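Local coordinates for oxysterol-binding protein homolog 3 (Saccharomyces cerevisiae, PDB 4IC4) that carries lipids between membranes in non-vesicular, phosphoinositide-coupled transport, holding the lipid in the hydrophobic pocket of its OSBP-related domain, and helps maintain intracellular sterol distribution, at residues 80-85 with 133-138; 124-129 with 319-324; 192-197 with 224-229; 201-206 with 213-218. One frame throughout, in Å; residues are numbered along the deposited sequence.

Contact 1 of 4, residues 80-85 with 133-138; sequences EYAPLL and EDMGFR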
loop_
_atom_site.group_PDB
_atom_site.type_symbol
_atom_site.label_atom_id
_atom_site.label_comp_id
_atom_site.label_asym_id
_atom_site.label_seq_id
_atom_site.Cartn_x
_atom_site.Cartn_y
_atom_site.Cartn_z
ATOM N N GLU A 80 -4.772 -2.895 -6.060
ATOM C CA GLU A 80 -5.705 -2.233 -6.966
ATOM C C GLU A 80 -5.898 -3.043 -8.249
ATOM O O GLU A 80 -7.005 -3.114 -8.781
ATOM C CB GLU A 80 -5.203 -0.828 -7.332
ATOM C CG GLU A 80 -6.117 -0.098 -8.315
ATOM C CD GLU A 80 -5.589 1.264 -8.746
ATOM O OE1 GLU A 80 -4.535 1.712 -8.239
ATOM O OE2 GLU A 80 -6.245 1.890 -9.605
ATOM N N TYR A 81 -4.816 -3.647 -8.741
ATOM C CA TYR A 81 -4.877 -4.423 -9.978
ATOM C C TYR A 81 -4.738 -5.924 -9.733
ATOM O O TYR A 81 -4.074 -6.647 -10.490
ATOM C CB TYR A 81 -3.794 -3.929 -10.945
ATOM C CG TYR A 81 -3.919 -2.458 -11.282
ATOM C CD1 TYR A 81 -4.822 -2.007 -12.249
ATOM C CD2 TYR A 81 -3.156 -1.505 -10.605
ATOM C CE1 TYR A 81 -4.963 -0.637 -12.530
ATOM C CE2 TYR A 81 -3.289 -0.141 -10.881
ATOM C CZ TYR A 81 -4.191 0.286 -11.840
ATOM O OH TYR A 81 -4.313 1.633 -12.099
ATOM N N ALA A 82 -5.387 -6.380 -8.668
ATOM C CA ALA A 82 -5.392 -7.786 -8.288
ATOM C C ALA A 82 -5.807 -8.727 -9.425
ATOM O O ALA A 82 -5.363 -9.876 -9.464
ATOM C CB ALA A 82 -6.313 -7.992 -7.088
ATOM N N PRO A 83 -6.682 -8.271 -10.348
ATOM C CA PRO A 83 -7.071 -9.175 -11.439
ATOM C C PRO A 83 -5.874 -9.691 -12.243
ATOM O O PRO A 83 -5.972 -10.710 -12.926
ATOM C CB PRO A 83 -8.023 -8.321 -12.270
ATOM C CG PRO A 83 -8.711 -7.506 -11.214
ATOM C CD PRO A 83 -7.567 -7.090 -10.311
ATOM N N LEU A 84 -4.749 -8.985 -12.171
ATOM C CA LEU A 84 -3.545 -9.427 -12.872
ATOM C C LEU A 84 -3.077 -10.758 -12.290
ATOM O O LEU A 84 -2.560 -11.618 -13.008
ATOM C CB LEU A 84 -2.424 -8.394 -12.722
ATOM C CG LEU A 84 -2.537 -7.120 -13.564
ATOM C CD1 LEU A 84 -1.483 -6.124 -13.123
ATOM C CD2 LEU A 84 -2.365 -7.458 -15.040
ATOM N N LEU A 85 -3.246 -10.921 -10.982
ATOM C CA LEU A 85 -2.847 -12.161 -10.326
ATOM C C LEU A 85 -3.767 -13.290 -10.764
ATOM O O LEU A 85 -3.319 -14.410 -11.027
ATOM C CB LEU A 85 -2.897 -12.003 -8.804
ATOM C CG LEU A 85 -1.950 -10.935 -8.249
ATOM C CD1 LEU A 85 -2.085 -10.863 -6.735
ATOM C CD2 LEU A 85 -0.516 -11.260 -8.656
ATOM N N GLU A 133 -15.526 -8.144 -3.649
ATOM C CA GLU A 133 -16.195 -9.245 -4.324
ATOM C C GLU A 133 -16.059 -9.130 -5.841
ATOM O O GLU A 133 -15.980 -10.142 -6.543
ATOM C CB GLU A 133 -17.676 -9.267 -3.937
ATOM C CG GLU A 133 -18.429 -10.508 -4.390
ATOM C CD GLU A 133 -17.909 -11.774 -3.737
ATOM O OE1 GLU A 133 -16.733 -12.128 -3.970
ATOM O OE2 GLU A 133 -18.675 -12.414 -2.987
ATOM N N ASP A 134 -16.031 -7.899 -6.341
ATOM C CA ASP A 134 -15.902 -7.658 -7.773
ATOM C C ASP A 134 -14.589 -8.207 -8.321
ATOM O O ASP A 134 -14.495 -8.526 -9.506
ATOM C CB ASP A 134 -15.995 -6.160 -8.076
ATOM C CG ASP A 134 -14.963 -5.348 -7.320
ATOM O OD1 ASP A 134 -14.225 -4.575 -7.964
ATOM O OD2 ASP A 134 -14.895 -5.483 -6.080
ATOM N N MET A 135 -13.576 -8.312 -7.465
ATOM C CA MET A 135 -12.282 -8.839 -7.887
ATOM C C MET A 135 -12.000 -10.191 -7.247
ATOM O O MET A 135 -10.907 -10.743 -7.381
ATOM C CB MET A 135 -11.167 -7.844 -7.554
ATOM C CG MET A 135 -11.241 -6.576 -8.397
ATOM S SD MET A 135 -9.825 -5.483 -8.182
ATOM C CE MET A 135 -10.349 -4.564 -6.760
ATOM N N GLY A 136 -12.997 -10.709 -6.537
ATOM C CA GLY A 136 -12.882 -12.007 -5.902
ATOM C C GLY A 136 -11.898 -12.163 -4.762
ATOM O O GLY A 136 -11.486 -13.285 -4.465
ATOM N N PHE A 137 -11.517 -11.071 -4.105
ATOM C CA PHE A 137 -10.572 -11.212 -3.008
ATOM C C PHE A 137 -10.962 -10.452 -1.757
ATOM O O PHE A 137 -11.836 -9.585 -1.773
ATOM C CB PHE A 137 -9.163 -10.779 -3.448
ATOM C CG PHE A 137 -8.952 -9.280 -3.479
ATOM C CD1 PHE A 137 -8.666 -8.576 -2.311
ATOM C CD2 PHE A 137 -9.013 -8.580 -4.682
ATOM C CE1 PHE A 137 -8.438 -7.196 -2.340
ATOM C CE2 PHE A 137 -8.788 -7.202 -4.724
ATOM C CZ PHE A 137 -8.499 -6.507 -3.551
ATOM N N ARG A 138 -10.314 -10.810 -0.661
ATOM C CA ARG A 138 -10.527 -10.129 0.601
ATOM C C ARG A 138 -9.148 -9.965 1.204
ATOM O O ARG A 138 -8.259 -10.794 0.997
ATOM C CB ARG A 138 -11.423 -10.935 1.537
ATOM C CG ARG A 138 -10.821 -12.230 2.028
ATOM C CD ARG A 138 -11.818 -12.964 2.898
ATOM N NE ARG A 138 -11.253 -14.172 3.484
ATOM C CZ ARG A 138 -11.969 -15.083 4.132
ATOM N NH1 ARG A 138 -13.277 -14.917 4.272
ATOM N NH2 ARG A 138 -11.377 -16.153 4.642
#
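M135 sets CG anti to its carbonyl carbon (chi1 -68°), runs straight to the sulfur and then bends at chi3 (-86°), while F137 takes the crowded first torsion, its CG between backbone N and carbonyl carbon (chi1 79°). Both side chains thereby meet residues 80-83, which lead into helix 83-88. The thioether of M135 crosses the P83 ring obliquely, with SD 3.5 Å from P83 CD, and P83 CG lies 3.9 Å from M135 CG. M135 SD also lies 3.7 Å from the carbonyl E80 O. The methyl A82 CB rests 3.5 Å from F137 CE2, meeting the ring obliquely. The turn linking strands 127-132 and 137-145 of the ORD's antiparallel barrel is thus packed against residues 80-83 without a hydrogen bond between the two segments; G136 and F137, both facing R132, form a G1 beta bulge there. W160 of strand 160-172 touches A82 and F137 alike, and F301 of helix 300-305 touches E80 and M135.

Contact 2 of 4, residues 124-129 with 319-324; sequences LAETFE and TDSRLR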
loop_
_atom_site.group_PDB
_atom_site.type_symbol
_atom_site.label_atom_id
_atom_site.label_comp_id
_atom_site.label_asym_id
_atom_site.label_seq_id
_atom_site.Cartn_x
_atom_site.Cartn_y
_atom_site.Cartn_z
ATOM N N LEU A 124 -0.950 1.166 16.927
ATOM C CA LEU A 124 -0.626 -0.232 17.136
ATOM C C LEU A 124 -1.969 -0.952 17.328
ATOM O O LEU A 124 -2.834 -0.483 18.069
ATOM C CB LEU A 124 0.245 -0.397 18.381
ATOM C CG LEU A 124 0.578 -1.829 18.799
ATOM C CD1 LEU A 124 1.366 -2.539 17.708
ATOM C CD2 LEU A 124 1.390 -1.778 20.083
ATOM N N ALA A 125 -2.136 -2.077 16.641
ATOM C CA ALA A 125 -3.349 -2.891 16.715
ATOM C C ALA A 125 -4.488 -2.368 15.846
ATOM O O ALA A 125 -5.576 -2.942 15.833
ATOM C CB ALA A 125 -3.808 -3.048 18.167
ATOM N N GLU A 126 -4.249 -1.268 15.139
ATOM C CA GLU A 126 -5.257 -0.757 14.221
ATOM C C GLU A 126 -5.311 -1.798 13.095
ATOM O O GLU A 126 -4.306 -2.440 12.776
ATOM C CB GLU A 126 -4.834 0.608 13.661
ATOM C CG GLU A 126 -5.783 1.189 12.616
ATOM C CD GLU A 126 -5.435 2.624 12.244
ATOM O OE1 GLU A 126 -5.752 3.047 11.111
ATOM O OE2 GLU A 126 -4.849 3.334 13.088
ATOM N N THR A 127 -6.480 -1.958 12.492
ATOM C CA THR A 127 -6.646 -2.925 11.419
ATOM C C THR A 127 -7.322 -2.287 10.219
ATOM O O THR A 127 -7.839 -1.172 10.296
ATOM C CB THR A 127 -7.529 -4.109 11.874
ATOM O OG1 THR A 127 -8.785 -3.609 12.356
ATOM C CG2 THR A 127 -6.842 -4.903 12.969
ATOM N N PHE A 128 -7.281 -2.982 9.097
ATOM C CA PHE A 128 -7.976 -2.516 7.915
ATOM C C PHE A 128 -8.335 -3.718 7.076
ATOM O O PHE A 128 -7.464 -4.462 6.632
ATOM C CB PHE A 128 -7.150 -1.546 7.072
ATOM C CG PHE A 128 -7.841 -1.125 5.805
ATOM C CD1 PHE A 128 -9.034 -0.406 5.855
ATOM C CD2 PHE A 128 -7.326 -1.484 4.562
ATOM C CE1 PHE A 128 -9.707 -0.052 4.683
ATOM C CE2 PHE A 128 -7.990 -1.136 3.384
ATOM C CZ PHE A 128 -9.187 -0.417 3.443
ATOM N N GLU A 129 -9.629 -3.929 6.891
ATOM C CA GLU A 129 -10.089 -5.030 6.068
ATOM C C GLU A 129 -10.538 -4.444 4.739
ATOM O O GLU A 129 -10.923 -3.273 4.661
ATOM C CB GLU A 129 -11.280 -5.748 6.710
ATOM C CG GLU A 129 -12.553 -4.900 6.776
ATOM C CD GLU A 129 -13.813 -5.735 6.960
ATOM O OE1 GLU A 129 -14.726 -5.609 6.122
ATOM O OE2 GLU A 129 -13.896 -6.507 7.935
ATOM N N THR A 319 -11.351 -1.526 15.749
ATOM C CA THR A 319 -10.050 -1.075 15.266
ATOM C C THR A 319 -9.851 -0.710 13.794
ATOM O O THR A 319 -8.756 -0.287 13.417
ATOM C CB THR A 319 -9.000 -2.152 15.599
ATOM O OG1 THR A 319 -9.404 -3.389 14.999
ATOM C CG2 THR A 319 -8.881 -2.359 17.113
ATOM N N ASP A 320 -10.871 -0.863 12.956
ATOM C CA ASP A 320 -10.693 -0.572 11.533
ATOM C C ASP A 320 -10.381 0.895 11.242
ATOM O O ASP A 320 -10.931 1.799 11.879
ATOM C CB ASP A 320 -11.939 -0.997 10.757
ATOM C CG ASP A 320 -11.690 -1.107 9.261
ATOM O OD1 ASP A 320 -11.178 -2.153 8.807
ATOM O OD2 ASP A 320 -12.004 -0.143 8.534
ATOM N N SER A 321 -9.503 1.134 10.271
ATOM C CA SER A 321 -9.132 2.501 9.900
ATOM C C SER A 321 -10.347 3.350 9.521
ATOM O O SER A 321 -10.328 4.570 9.684
ATOM C CB SER A 321 -8.150 2.495 8.727
ATOM O OG SER A 321 -6.919 1.885 9.076
ATOM N N ARG A 322 -11.396 2.714 9.010
ATOM C CA ARG A 322 -12.599 3.453 8.625
ATOM C C ARG A 322 -13.302 4.068 9.830
ATOM O O ARG A 322 -14.164 4.932 9.670
ATOM C CB ARG A 322 -13.595 2.542 7.912
ATOM C CG ARG A 322 -13.109 1.944 6.605
ATOM C CD ARG A 322 -14.199 1.083 6.000
ATOM N NE ARG A 322 -13.773 0.397 4.783
ATOM C CZ ARG A 322 -13.017 -0.696 4.759
ATOM N NH1 ARG A 322 -12.590 -1.244 5.890
ATOM N NH2 ARG A 322 -12.701 -1.254 3.597
ATOM N N LEU A 323 -12.941 3.619 11.029
ATOM C CA LEU A 323 -13.573 4.128 12.237
ATOM C C LEU A 323 -12.753 5.208 12.939
ATOM O O LEU A 323 -13.168 5.734 13.975
ATOM C CB LEU A 323 -13.872 2.967 13.195
ATOM C CG LEU A 323 -14.766 1.871 12.596
ATOM C CD1 LEU A 323 -15.023 0.781 13.631
ATOM C CD2 LEU A 323 -16.078 2.479 12.110
ATOM N N ARG A 324 -11.595 5.552 12.383
ATOM C CA ARG A 324 -10.767 6.589 12.994
ATOM C C ARG A 324 -11.409 7.958 12.827
ATOM O O ARG A 324 -11.715 8.389 11.712
ATOM C CB ARG A 324 -9.356 6.588 12.402
ATOM C CG ARG A 324 -8.486 5.523 13.034
ATOM C CD ARG A 324 -7.028 5.644 12.668
ATOM N NE ARG A 324 -6.437 6.938 13.001
ATOM C CZ ARG A 324 -5.125 7.138 13.068
ATOM N NH1 ARG A 324 -4.295 6.129 12.840
ATOM N NH2 ARG A 324 -4.635 8.342 13.329
HETATM O O HOH W 1 -10.660 -4.185 10.523
#
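E126 leaves the backbone with CG anti to N (chi1 176°) and extends towards segment 319-324. Its CB lies 4.0 Å from T319 O, and CG is closer. At the tip the carboxylate divides: OE1 accepts from S321 OG at 2.6 Å through its anti lone pair, and OE2 accepts from R324 NH1 at 2.9 Å through its syn lone pair. This salt bridge lies near the guanidinium plane, the carboxylate being turned 73° from it; OE2 also receives L123 N, while R324 pairs through NH2 with D326. Beside E126, T127 N points almost straight at T319 O (177°), S321 N returns to T127 O, and T127 OG1 and T319 OG1 hydrogen-bond at 2.7 Å, either able to donate. R322 grips E129 O end-on with NH1 and NH2, both 2.9 Å away, while F128 CE1 sits over one guanidinium face. D320 OD1 takes E129 N; its OD2 accepts R322 N, an Asx turn, and pairs with R322 NH1 in a salt bridge. A single beta bridge, T127 with D320, joins the loop before helix 325-331 to strand 127-132 of the ORD barrel, with the R324 side chain about 5 Å from that of E346 and about 9 Å from that of K118 in the PI(4)P site.

Contact 3 of 4, residues 192-197 with 224-229; sequences TGELFE and HSSKGD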
loop_
_atom_site.group_PDB
_atom_site.type_symbol
_atom_site.label_atom_id
_atom_site.label_comp_id
_atom_site.label_asym_id
_atom_site.label_seq_id
_atom_site.Cartn_x
_atom_site.Cartn_y
_atom_site.Cartn_z
ATOM N N THR A 192 -1.751 -24.172 -8.301
ATOM C CA THR A 192 -0.599 -25.057 -8.482
ATOM C C THR A 192 0.405 -25.048 -7.337
ATOM O O THR A 192 1.281 -25.913 -7.262
ATOM C CB THR A 192 0.173 -24.657 -9.732
ATOM O OG1 THR A 192 0.688 -23.331 -9.545
ATOM C CG2 THR A 192 -0.733 -24.674 -10.954
ATOM N N GLY A 193 0.303 -24.054 -6.466
ATOM C CA GLY A 193 1.239 -23.955 -5.363
ATOM C C GLY A 193 2.490 -23.181 -5.744
ATOM O O GLY A 193 3.372 -22.987 -4.908
ATOM N N GLU A 194 2.585 -22.740 -6.998
ATOM C CA GLU A 194 3.758 -21.985 -7.428
ATOM C C GLU A 194 3.861 -20.715 -6.591
ATOM O O GLU A 194 2.861 -20.036 -6.352
ATOM C CB GLU A 194 3.680 -21.622 -8.917
ATOM C CG GLU A 194 4.921 -20.880 -9.421
ATOM C CD GLU A 194 4.935 -20.649 -10.927
ATOM O OE1 GLU A 194 5.919 -20.060 -11.424
ATOM O OE2 GLU A 194 3.975 -21.047 -11.622
ATOM N N LEU A 195 5.072 -20.404 -6.145
ATOM C CA LEU A 195 5.299 -19.223 -5.318
ATOM C C LEU A 195 6.083 -18.152 -6.059
ATOM O O LEU A 195 6.932 -18.451 -6.898
ATOM C CB LEU A 195 6.074 -19.604 -4.052
ATOM C CG LEU A 195 5.551 -20.765 -3.206
ATOM C CD1 LEU A 195 6.487 -20.983 -2.021
ATOM C CD2 LEU A 195 4.136 -20.469 -2.729
ATOM N N PHE A 196 5.786 -16.896 -5.743
ATOM C CA PHE A 196 6.482 -15.761 -6.337
ATOM C C PHE A 196 6.854 -14.843 -5.185
ATOM O O PHE A 196 6.077 -14.667 -4.249
ATOM C CB PHE A 196 5.575 -15.015 -7.314
ATOM C CG PHE A 196 5.158 -15.835 -8.497
ATOM C CD1 PHE A 196 5.904 -15.820 -9.673
ATOM C CD2 PHE A 196 4.023 -16.633 -8.428
ATOM C CE1 PHE A 196 5.518 -16.597 -10.768
ATOM C CE2 PHE A 196 3.630 -17.413 -9.517
ATOM C CZ PHE A 196 4.379 -17.392 -10.687
ATOM N N GLU A 197 8.044 -14.263 -5.249
ATOM C CA GLU A 197 8.502 -13.365 -4.201
ATOM C C GLU A 197 9.217 -12.159 -4.782
ATOM O O GLU A 197 9.842 -12.239 -5.843
ATOM C CB GLU A 197 9.453 -14.097 -3.249
ATOM C CG GLU A 197 8.820 -15.219 -2.450
ATOM C CD GLU A 197 9.845 -16.022 -1.670
ATOM O OE1 GLU A 197 10.631 -15.412 -0.916
ATOM O OE2 GLU A 197 9.863 -17.264 -1.808
ATOM N N HIS A 224 10.926 -13.460 -8.324
ATOM C CA HIS A 224 11.398 -14.833 -8.447
ATOM C C HIS A 224 10.302 -15.861 -8.228
ATOM O O HIS A 224 9.482 -15.732 -7.321
ATOM C CB HIS A 224 12.539 -15.076 -7.457
ATOM C CG HIS A 224 13.772 -14.281 -7.753
ATOM N ND1 HIS A 224 14.603 -14.565 -8.816
ATOM C CD2 HIS A 224 14.300 -13.195 -7.142
ATOM C CE1 HIS A 224 15.590 -13.688 -8.847
ATOM N NE2 HIS A 224 15.430 -12.846 -7.842
ATOM N N SER A 225 10.301 -16.888 -9.073
ATOM C CA SER A 225 9.327 -17.961 -8.989
ATOM C C SER A 225 9.969 -19.203 -8.392
ATOM O O SER A 225 11.156 -19.459 -8.604
ATOM C CB SER A 225 8.793 -18.304 -10.378
ATOM O OG SER A 225 8.149 -19.565 -10.361
ATOM N N SER A 226 9.182 -19.973 -7.651
ATOM C CA SER A 226 9.687 -21.197 -7.046
ATOM C C SER A 226 10.068 -22.208 -8.127
ATOM O O SER A 226 10.723 -23.211 -7.841
ATOM C CB SER A 226 8.632 -21.804 -6.114
ATOM O OG SER A 226 7.408 -22.038 -6.793
ATOM N N LYS A 227 9.667 -21.940 -9.367
ATOM C CA LYS A 227 9.986 -22.844 -10.466
ATOM C C LYS A 227 11.268 -22.454 -11.197
ATOM O O LYS A 227 11.636 -23.076 -12.195
ATOM C CB LYS A 227 8.813 -22.924 -11.449
ATOM C CG LYS A 227 7.499 -23.327 -10.782
ATOM C CD LYS A 227 6.645 -24.238 -11.654
ATOM C CE LYS A 227 6.280 -23.589 -12.975
ATOM N NZ LYS A 227 5.410 -24.478 -13.800
ATOM N N GLY A 228 11.947 -21.423 -10.699
ATOM C CA GLY A 228 13.197 -20.998 -11.306
ATOM C C GLY A 228 13.160 -19.737 -12.147
ATOM O O GLY A 228 14.183 -19.073 -12.313
ATOM N N ASP A 229 11.991 -19.402 -12.683
ATOM C CA ASP A 229 11.852 -18.210 -13.510
ATOM C C ASP A 229 12.231 -16.953 -12.735
ATOM O O ASP A 229 12.043 -16.875 -11.522
ATOM C CB ASP A 229 10.407 -18.074 -13.999
ATOM C CG ASP A 229 9.960 -19.256 -14.830
ATOM O OD1 ASP A 229 10.164 -19.237 -16.063
ATOM O OD2 ASP A 229 9.411 -20.208 -14.243
HETATM O O HOH W 2 6.867 -19.790 -13.909
HETATM O O HOH W 3 9.659 -17.788 -4.873
#
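E194 OE1 and S225 OG meet at 2.5 Å, the hydroxyl donating to the anti lone pair of the carboxylate. E194 reaches there by an extended chain with CG anti to the backbone N (chi1 -178°). Across its carboxylate, at about a right angle, runs the bent aliphatic chain of K227, whose CG lies 3.7 Å from E194 OE1; K227 NZ stays 4.3 Å from E194 OE2, beyond a salt bridge. Alongside, L195 N gives a nearly straight bond (176°) to S226 OG at 2.9 Å, and S226 N answers to L195 O. F196 CE1 packs on S225 CB at 3.7 Å.

In the next shell, S225 OG also accepts K227 N in an ST turn, inside the type I turn from S225 to G228, consistent with its proton pointing to E194. Water 2 donates both to E194 OE1 and to D229 OD2, which is paired with R260. In place of E194, an alanine here would remove the acceptor of S225 OG and one acceptor of water 2, and would probably loosen the turn against strand 195-199. Strands 195-199 and 214-225 of the barrel pair antiparallel, E197 and H224 forming the hydrogen-bonded pair, while P94 of helix 94-104 covers E194 and F196. With E194 OE1 and D229 OD2 4.5 Å apart, this pair of carboxylates is likely to depend on donors from S225, water and R260 to keep both ionised.

Contact 4 of 4, residues 201-206 with 213-218; sequences PTTILK and RYMEPV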
loop_
_atom_site.group_PDB
_atom_site.type_symbol
_atom_site.label_atom_id
_atom_site.label_comp_id
_atom_site.label_asym_id
_atom_site.label_seq_id
_atom_site.Cartn_x
_atom_site.Cartn_y
_atom_site.Cartn_z
ATOM N N PRO A 201 10.235 -2.073 -5.280
ATOM C CA PRO A 201 11.348 -1.217 -5.692
ATOM C C PRO A 201 11.478 0.067 -4.887
ATOM O O PRO A 201 10.516 0.547 -4.289
ATOM C CB PRO A 201 11.046 -0.944 -7.160
ATOM C CG PRO A 201 9.558 -0.923 -7.181
ATOM C CD PRO A 201 9.202 -2.125 -6.329
ATOM N N THR A 202 12.689 0.610 -4.888
ATOM C CA THR A 202 12.990 1.847 -4.192
ATOM C C THR A 202 12.409 3.003 -4.995
ATOM O O THR A 202 12.420 2.976 -6.225
ATOM C CB THR A 202 14.517 2.062 -4.091
ATOM O OG1 THR A 202 15.117 0.949 -3.417
ATOM C CG2 THR A 202 14.831 3.345 -3.341
ATOM N N THR A 203 11.883 4.004 -4.300
ATOM C CA THR A 203 11.344 5.183 -4.962
ATOM C C THR A 203 12.023 6.395 -4.340
ATOM O O THR A 203 12.562 6.311 -3.237
ATOM C CB THR A 203 9.815 5.313 -4.786
ATOM O OG1 THR A 203 9.486 5.334 -3.392
ATOM C CG2 THR A 203 9.104 4.154 -5.465
ATOM N N ILE A 204 12.002 7.515 -5.050
ATOM C CA ILE A 204 12.623 8.736 -4.554
ATOM C C ILE A 204 11.675 9.922 -4.674
ATOM O O ILE A 204 11.018 10.101 -5.697
ATOM C CB ILE A 204 13.914 9.068 -5.344
ATOM C CG1 ILE A 204 14.881 7.881 -5.301
ATOM C CG2 ILE A 204 14.568 10.315 -4.767
ATOM C CD1 ILE A 204 15.416 7.555 -3.922
ATOM N N LEU A 205 11.606 10.724 -3.615
ATOM C CA LEU A 205 10.759 11.913 -3.601
ATOM C C LEU A 205 11.663 13.100 -3.932
ATOM O O LEU A 205 12.589 13.402 -3.181
ATOM C CB LEU A 205 10.130 12.099 -2.216
ATOM C CG LEU A 205 9.233 13.320 -1.992
ATOM C CD1 LEU A 205 8.086 13.318 -2.991
ATOM C CD2 LEU A 205 8.700 13.295 -0.566
ATOM N N LYS A 206 11.393 13.763 -5.056
ATOM C CA LYS A 206 12.202 14.901 -5.495
ATOM C C LYS A 206 11.525 16.267 -5.402
ATOM O O LYS A 206 10.322 16.369 -5.163
ATOM C CB LYS A 206 12.673 14.678 -6.932
ATOM C CG LYS A 206 13.633 13.515 -7.103
ATOM C CD LYS A 206 14.102 13.415 -8.544
ATOM C CE LYS A 206 15.169 12.348 -8.708
ATOM N NZ LYS A 206 15.676 12.292 -10.108
ATOM N N ARG A 213 6.843 18.927 -6.229
ATOM C CA ARG A 213 7.362 17.666 -5.717
ATOM C C ARG A 213 6.805 16.504 -6.527
ATOM O O ARG A 213 5.701 16.586 -7.061
ATOM C CB ARG A 213 6.962 17.498 -4.248
ATOM C CG ARG A 213 7.577 18.526 -3.313
ATOM C CD ARG A 213 6.863 18.556 -1.969
ATOM N NE ARG A 213 6.735 17.228 -1.378
ATOM C CZ ARG A 213 6.140 16.982 -0.215
ATOM N NH1 ARG A 213 5.619 17.980 0.490
ATOM N NH2 ARG A 213 6.058 15.738 0.240
ATOM N N TYR A 214 7.575 15.426 -6.621
ATOM C CA TYR A 214 7.139 14.238 -7.347
ATOM C C TYR A 214 7.965 13.024 -6.942
ATOM O O TYR A 214 9.015 13.150 -6.315
ATOM C CB TYR A 214 7.232 14.463 -8.864
ATOM C CG TYR A 214 8.634 14.563 -9.421
ATOM C CD1 TYR A 214 9.367 13.420 -9.738
ATOM C CD2 TYR A 214 9.228 15.806 -9.638
ATOM C CE1 TYR A 214 10.657 13.512 -10.260
ATOM C CE2 TYR A 214 10.515 15.909 -10.157
ATOM C CZ TYR A 214 11.223 14.762 -10.466
ATOM O OH TYR A 214 12.497 14.868 -10.975
ATOM N N MET A 215 7.472 11.845 -7.298
ATOM C CA MET A 215 8.159 10.603 -6.978
ATOM C C MET A 215 8.432 9.789 -8.228
ATOM O O MET A 215 7.698 9.874 -9.212
ATOM C CB MET A 215 7.322 9.765 -6.014
ATOM C CG MET A 215 7.311 10.281 -4.597
ATOM S SD MET A 215 6.161 9.366 -3.555
ATOM C CE MET A 215 6.885 7.726 -3.596
ATOM N N GLU A 216 9.494 8.997 -8.180
ATOM C CA GLU A 216 9.849 8.143 -9.303
ATOM C C GLU A 216 10.632 6.939 -8.791
ATOM O O GLU A 216 11.384 7.037 -7.817
ATOM C CB GLU A 216 10.690 8.920 -10.327
ATOM C CG GLU A 216 12.115 9.216 -9.887
ATOM C CD GLU A 216 12.891 10.037 -10.906
ATOM O OE1 GLU A 216 14.136 10.074 -10.811
ATOM O OE2 GLU A 216 12.259 10.653 -11.792
ATOM N N PRO A 217 10.442 5.772 -9.422
ATOM C CA PRO A 217 11.161 4.571 -9.000
ATOM C C PRO A 217 12.596 4.668 -9.501
ATOM O O PRO A 217 12.871 5.365 -10.480
ATOM C CB PRO A 217 10.382 3.449 -9.679
ATOM C CG PRO A 217 9.940 4.091 -10.952
ATOM C CD PRO A 217 9.485 5.462 -10.499
ATOM N N VAL A 218 13.508 3.976 -8.830
ATOM C CA VAL A 218 14.910 3.994 -9.228
ATOM C C VAL A 218 15.523 2.605 -9.168
ATOM O O VAL A 218 14.943 1.677 -8.601
ATOM C CB VAL A 218 15.747 4.935 -8.325
ATOM C CG1 VAL A 218 15.279 6.370 -8.491
ATOM C CG2 VAL A 218 15.635 4.500 -6.869
HETATM O O HOH W 4 14.349 -0.559 -7.060
HETATM O O HOH W 5 13.744 12.947 -12.197
#
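Strands 203-206 and 214-217 run antiparallel at 155°, their axes approaching to 4.5 Å, with I204-E216 and K206-Y214 as hydrogen-bonded pairs and T203-P217 and L205-M215 as non-hydrogen-bonded ones. On the face of I204, K206, Y214 and E216, K206 stands extended beyond CG beside Y214, which takes the crowded first torsion (chi1 69°). K206 CB lies over the face of the phenol ring, 4.1 Å from its centroid, in a CH-pi contact, and CD passes 3.3 Å from Y214 OH. At the tip K206 NZ forms a salt bridge to E216 OE1 at 2.8 Å, arriving from above the carboxylate plane. Water 5 is hydrogen-bonded to K206 NZ, Y214 OH and E216 OE2. In place of K206, an alanine here would keep CB over the ring but lose CD and the ammonium, and would probably leave E216 and the water less firmly held.

The two strands make a beta hairpin in the ORD barrel, with strand 177-189 pairing on the other edge of strand 203-206. On the face of T203, L205, M215 and P217, L205 CD1 packs on M215 CG at 3.5 Å, and the bend of M215 at chi3 (63°) carries CE to 3.5 Å from T203 OG1. At the turn end L205 CD2 approaches R213 NH2, both residues touching L44 of helix 44-50. Towards the open end I204 CG1 meets V218 CG1 at 3.6 Å, the side chains crossing at about a right angle.

Overall arrangement
All four contacts reach the antiparallel strands of the ORD barrel. Contacts 1 and 2 adjoin in sequence and cross along the chain, using the successive strands 137-145 and 127-132; their centres are 21 Å apart. Contact 4 is nested inside contact 3: both use strand 214-225, paired with 203-206 in contact 4 and with 195-199 in contact 3, with centres 28 Å apart. Both nest in turn within the long loop that contact 2 closes, and contacts 2 and 4 lie on opposite sides of the chain's centre. Contact 1 precedes contacts 3 and 4. Contacts 1 and 2 thus join non-strand segments to the barrel, and contacts 3 and 4 pair its strands, within the domain that binds sterols and phospholipids.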